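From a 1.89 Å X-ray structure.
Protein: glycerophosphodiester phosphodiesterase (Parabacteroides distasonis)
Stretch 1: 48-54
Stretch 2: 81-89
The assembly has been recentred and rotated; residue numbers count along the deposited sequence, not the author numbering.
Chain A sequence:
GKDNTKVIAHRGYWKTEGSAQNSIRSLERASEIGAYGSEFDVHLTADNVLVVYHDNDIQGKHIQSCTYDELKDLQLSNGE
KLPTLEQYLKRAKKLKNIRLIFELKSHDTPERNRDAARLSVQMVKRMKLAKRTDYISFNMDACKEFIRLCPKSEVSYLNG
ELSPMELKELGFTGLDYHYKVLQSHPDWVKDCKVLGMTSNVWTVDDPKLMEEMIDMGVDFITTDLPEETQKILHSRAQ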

ATOM      1  N   ASN A  48     -20.899  -4.910   1.708  1.00 15.21           N
ATOM      2  CA  ASN A  48     -20.291  -3.739   1.064  1.00 14.83           C
ATOM      3  C   ASN A  48     -19.738  -2.670   2.032  1.00 14.35           C
ATOM      4  O   ASN A  48     -19.748  -1.501   1.723  1.00 15.03           O
ATOM      5  CB  ASN A  48     -21.209  -3.108   0.009  1.00 16.67           C
ATOM      6  CG  ASN A  48     -21.508  -4.035  -1.160  1.00 17.03           C
ATOM      7  OD1 ASN A  48     -20.960  -5.122  -1.282  1.00 18.57           O
ATOM      8  ND2 ASN A  48     -22.381  -3.578  -2.048  1.00 20.87           N
ATOM      9  N   VAL A  49     -19.210  -3.116   3.171  1.00 14.44           N
ATOM     10  CA  VAL A  49     -18.461  -2.274   4.095  1.00 13.53           C
ATOM     11  C   VAL A  49     -16.971  -2.526   3.850  1.00 13.18           C
ATOM     12  O   VAL A  49     -16.519  -3.683   3.733  1.00 13.04           O
ATOM     13  CB  VAL A  49     -18.834  -2.528   5.552  1.00 12.42           C
ATOM     14  CG1 VAL A  49     -17.975  -1.635   6.530  1.00 10.74           C
ATOM     15  CG2 VAL A  49     -20.343  -2.318   5.793  1.00 13.72           C
ATOM     16  N   LEU A  50     -16.218  -1.449   3.715  1.00 12.99           N
ATOM     17  CA  LEU A  50     -14.780  -1.547   3.514  1.00 13.02           C
ATOM     18  C   LEU A  50     -14.102  -1.596   4.885  1.00 12.57           C
ATOM     19  O   LEU A  50     -14.332  -0.742   5.708  1.00 12.11           O
ATOM     20  CB  LEU A  50     -14.277  -0.354   2.667  1.00 11.69           C
ATOM     21  CG  LEU A  50     -14.746  -0.384   1.191  1.00 14.40           C
ATOM     22  CD1 LEU A  50     -14.607   0.984   0.601  1.00 13.96           C
ATOM     23  CD2 LEU A  50     -13.925  -1.419   0.377  1.00 10.27           C
ATOM     24  N   VAL A  51     -13.241  -2.580   5.082  1.00 12.60           N
ATOM     25  CA  VAL A  51     -12.503  -2.771   6.353  1.00 13.48           C
ATOM     26  C   VAL A  51     -11.044  -2.969   6.039  1.00 14.20           C
ATOM     27  O   VAL A  51     -10.700  -3.302   4.896  1.00 14.55           O
ATOM     28  CB  VAL A  51     -13.060  -3.974   7.144  1.00 13.67           C
ATOM     29  CG1 VAL A  51     -14.556  -3.746   7.518  1.00 11.78           C
ATOM     30  CG2 VAL A  51     -12.910  -5.318   6.325  1.00 15.49           C
ATOM     31  N   VAL A  52     -10.202  -2.850   7.073  1.00 14.45           N
ATOM     32  CA  VAL A  52      -8.768  -2.816   6.932  1.00 14.90           C
ATOM     33  C   VAL A  52      -8.166  -4.025   7.644  1.00 16.34           C
ATOM     34  O   VAL A  52      -8.267  -4.150   8.885  1.00 15.88           O
ATOM     35  CB  VAL A  52      -8.173  -1.520   7.482  1.00 14.98           C
ATOM     36  CG1 VAL A  52      -6.644  -1.500   7.287  1.00 14.48           C
ATOM     37  CG2 VAL A  52      -8.772  -0.339   6.760  1.00 13.80           C
ATOM     38  N   TYR A  53      -7.590  -4.937   6.851  1.00 17.05           N
ATOM     39  CA  TYR A  53      -6.976  -6.179   7.381  1.00 16.65           C
ATOM     40  C   TYR A  53      -6.205  -6.902   6.268  1.00 16.65           C
ATOM     41  O   TYR A  53      -6.623  -6.858   5.106  1.00 16.67           O
ATOM     42  CB  TYR A  53      -8.061  -7.123   7.977  1.00 18.28           C
ATOM     43  CG  TYR A  53      -7.497  -8.157   8.927  1.00 17.08           C
ATOM     44  CD1 TYR A  53      -7.102  -7.805  10.216  1.00 19.79           C
ATOM     45  CD2 TYR A  53      -7.319  -9.475   8.526  1.00 19.54           C
ATOM     46  CE1 TYR A  53      -6.575  -8.723  11.089  1.00 20.99           C
ATOM     47  CE2 TYR A  53      -6.799 -10.440   9.416  1.00 21.35           C
ATOM     48  CZ  TYR A  53      -6.419 -10.039  10.693  1.00 21.09           C
ATOM     49  OH  TYR A  53      -5.897 -10.944  11.555  1.00 21.83           O
ATOM     50  N   HIS A  54      -5.053  -7.516   6.588  1.00 17.33           N
ATOM     51  CA  HIS A  54      -4.243  -8.157   5.555  1.00 17.23           C
ATOM     52  C   HIS A  54      -4.825  -9.492   5.074  1.00 17.36           C
ATOM     53  O   HIS A  54      -5.082  -9.667   3.877  1.00 17.39           O
ATOM     54  CB  HIS A  54      -2.794  -8.401   5.977  1.00 17.94           C
ATOM     55  CG  HIS A  54      -2.078  -9.344   5.048  1.00 21.61           C
ATOM     56  ND1 HIS A  54      -1.863  -9.061   3.708  1.00 23.93           N
ATOM     57  CD2 HIS A  54      -1.590 -10.596   5.249  1.00 21.86           C
ATOM     58  CE1 HIS A  54      -1.247 -10.088   3.139  1.00 24.33           C
ATOM     59  NE2 HIS A  54      -1.076 -11.032   4.054  1.00 23.80           N
TER
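Stretch 2, residues 81-89: KLPTLEQYL

Val-52 is the hub of the contact, with 104 Å² of its surface covered by stretch 2. Its CG1 lies 4.3 Å from the centroid of the Tyr-88 ring, almost on the ring normal, a CH-pi contact over one face, while CG2 lies 4.1 Å from Tyr-88 CB and 3.9 Å from Leu-85 CA. A beta-branched valine suits this place: it favours the extended backbone and offers two methyls close to the main chain, both used here. Pro-83 adds its ring, CB to CB of Val-52 at 4.3 Å.

Leu-85 extends this patch to Leu-50, its CD2 3.6 Å from Leu-50 CD1. On the other face of the strand Leu-82, whose end comes nearer than its CA-to-CB direction suggests, places CD1 4.0 Å from Tyr-53 CB and CD2 4.4 Å from Val-51 CB. Leucine suits both places because its branch point lies beyond CB, so its methyls can reach across a gap to apolar neighbours.

The backbones explain the register. Residues 50-52 form a strand; residues 81-84 are extended, and from Leu-82 on they lie beside the strand before the chain turns into a helix at Leu-85. Val-51 and Thr-84 form a single antiparallel beta bridge, their CA atoms 4.2 Å apart. Val-52 N donates to Pro-83 O at 3.0 Å, and Leu-85 N donates to Leu-50 O at 2.9 Å, nearly linear. Proline lacks an amide hydrogen, but its carbonyl remains free to accept. The helix then departs, its axis at 62° to the strand direction and 7.3 Å away at closest approach.

At the polar edge, Thr-84 is the N-cap: its OG1 accepts from Gln-87 N at 3.0 Å, and Gln-87 OE1 accepts from Thr-84 N at 3.1 Å, a reciprocal pair that satisfies amides at the helix start. A water donates to Leu-50 O (2.8 Å) and accepts from Glu-86 N (3.1 Å), linking the strand to the helix's first turn.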

ATOM      1  N   LYS A  81     -10.234  -2.711  17.901  1.00 22.31           N
ATOM      2  CA  LYS A  81     -11.260  -3.328  17.080  1.00 22.21           C
ATOM      3  C   LYS A  81     -10.844  -3.258  15.609  1.00 21.11           C
ATOM      4  O   LYS A  81     -10.110  -2.351  15.194  1.00 20.92           O
ATOM      5  CB  LYS A  81     -12.652  -2.670  17.301  1.00 24.21           C
ATOM      6  CG  LYS A  81     -13.453  -3.191  18.536  1.00 29.15           C
ATOM      7  CD  LYS A  81     -14.860  -2.476  18.667  1.00 34.40           C
ATOM      8  N   LEU A  82     -11.299  -4.232  14.834  1.00 19.43           N
ATOM      9  CA  LEU A  82     -11.124  -4.239  13.392  1.00 18.89           C
ATOM     10  C   LEU A  82     -11.470  -2.870  12.832  1.00 17.80           C
ATOM     11  O   LEU A  82     -12.586  -2.452  13.030  1.00 19.34           O
ATOM     12  CB  LEU A  82     -12.043  -5.286  12.751  1.00 18.87           C
ATOM     13  CG  LEU A  82     -12.019  -5.416  11.234  1.00 18.84           C
ATOM     14  CD1 LEU A  82     -10.628  -5.865  10.748  1.00 17.58           C
ATOM     15  CD2 LEU A  82     -13.128  -6.386  10.786  1.00 19.32           C
ATOM     16  N   PRO A  83     -10.534  -2.167  12.123  1.00 17.05           N
ATOM     17  CA  PRO A  83     -10.917  -0.828  11.658  1.00 15.93           C
ATOM     18  C   PRO A  83     -11.810  -0.875  10.423  1.00 14.79           C
ATOM     19  O   PRO A  83     -11.571  -1.691   9.515  1.00 16.56           O
ATOM     20  CB  PRO A  83      -9.571  -0.182  11.274  1.00 15.83           C
ATOM     21  CG  PRO A  83      -8.535  -0.962  11.948  1.00 16.15           C
ATOM     22  CD  PRO A  83      -9.085  -2.371  11.990  1.00 16.33           C
ATOM     23  N   THR A  84     -12.793   0.003  10.360  1.00 14.46           N
ATOM     24  CA  THR A  84     -13.423   0.302   9.069  1.00 14.70           C
ATOM     25  C   THR A  84     -12.446   1.179   8.308  1.00 14.25           C
ATOM     26  O   THR A  84     -11.599   1.872   8.906  1.00 15.06           O
ATOM     27  CB  THR A  84     -14.783   0.996   9.189  1.00 13.93           C
ATOM     28  OG1 THR A  84     -14.619   2.255   9.841  1.00 14.77           O
ATOM     29  CG2 THR A  84     -15.803   0.132   9.998  1.00 15.05           C
ATOM     30  N   LEU A  85     -12.564   1.169   6.986  1.00 14.02           N
ATOM     31  CA  LEU A  85     -11.804   2.085   6.152  1.00 13.77           C
ATOM     32  C   LEU A  85     -12.160   3.513   6.518  1.00 15.45           C
ATOM     33  O   LEU A  85     -11.276   4.369   6.621  1.00 15.80           O
ATOM     34  CB  LEU A  85     -12.067   1.861   4.656  1.00 13.95           C
ATOM     35  CG  LEU A  85     -11.351   2.863   3.700  1.00 12.85           C
ATOM     36  CD1 LEU A  85      -9.783   2.749   3.895  1.00 15.36           C
ATOM     37  CD2 LEU A  85     -11.816   2.634   2.182  1.00 11.38           C
ATOM     38  N   GLU A  86     -13.444   3.777   6.753  1.00 14.96           N
ATOM     39  CA  GLU A  86     -13.853   5.096   7.185  1.00 14.75           C
ATOM     40  C   GLU A  86     -13.102   5.571   8.420  1.00 15.64           C
ATOM     41  O   GLU A  86     -12.664   6.713   8.444  1.00 16.02           O
ATOM     42  CB  GLU A  86     -15.338   5.115   7.492  1.00 15.67           C
ATOM     43  CG  GLU A  86     -15.904   6.482   7.887  1.00 16.84           C
ATOM     44  CD  GLU A  86     -17.365   6.440   8.333  1.00 18.01           C
ATOM     45  OE1 GLU A  86     -17.811   5.400   8.911  1.00 17.41           O
ATOM     46  OE2 GLU A  86     -18.066   7.497   8.125  1.00 19.73           O
ATOM     47  N   GLN A  87     -13.018   4.726   9.436  1.00 15.42           N
ATOM     48  CA  GLN A  87     -12.223   5.075  10.647  1.00 15.96           C
ATOM     49  C   GLN A  87     -10.758   5.342  10.325  1.00 15.34           C
ATOM     50  O   GLN A  87     -10.106   6.268  10.894  1.00 16.09           O
ATOM     51  CB  GLN A  87     -12.293   3.946  11.676  1.00 16.44           C
ATOM     52  CG  GLN A  87     -13.658   3.862  12.391  1.00 17.32           C
ATOM     53  CD  GLN A  87     -13.954   2.527  12.999  1.00 18.19           C
ATOM     54  OE1 GLN A  87     -13.107   1.616  13.025  1.00 20.66           O
ATOM     55  NE2 GLN A  87     -15.154   2.404  13.540  1.00 18.55           N
ATOM     56  N   TYR A  88     -10.206   4.527   9.439  1.00 14.73           N
ATOM     57  CA  TYR A  88      -8.780   4.627   9.056  1.00 15.25           C
ATOM     58  C   TYR A  88      -8.545   5.957   8.393  1.00 15.55           C
ATOM     59  O   TYR A  88      -7.592   6.677   8.746  1.00 16.48           O
ATOM     60  CB  TYR A  88      -8.342   3.451   8.143  1.00 15.00           C
ATOM     61  CG  TYR A  88      -6.967   2.897   8.472  1.00 16.08           C
ATOM     62  CD1 TYR A  88      -6.782   2.105   9.590  1.00 17.26           C
ATOM     63  CD2 TYR A  88      -5.860   3.168   7.674  1.00 17.78           C
ATOM     64  CE1 TYR A  88      -5.526   1.580   9.929  1.00 17.23           C
ATOM     65  CE2 TYR A  88      -4.603   2.630   8.000  1.00 16.39           C
ATOM     66  CZ  TYR A  88      -4.452   1.839   9.118  1.00 17.90           C
ATOM     67  OH  TYR A  88      -3.192   1.364   9.458  1.00 17.39           O
ATOM     68  N   LEU A  89      -9.454   6.320   7.481  1.00 15.18           N
ATOM     69  CA  LEU A  89      -9.386   7.585   6.780  1.00 15.55           C
ATOM     70  C   LEU A  89      -9.699   8.800   7.644  1.00 16.13           C
ATOM     71  O   LEU A  89      -9.082   9.842   7.436  1.00 16.17           O
ATOM     72  CB  LEU A  89     -10.304   7.555   5.540  1.00 15.11           C
ATOM     73  CG  LEU A  89      -9.875   6.456   4.545  1.00 15.22           C
ATOM     74  CD1 LEU A  89     -10.779   6.513   3.330  1.00 14.25           C
ATOM     75  CD2 LEU A  89      -8.378   6.498   4.149  1.00 16.34           C
TER
HETATM   76  O   HOH W   1     -15.542   1.729   5.679  1.00 13.75           O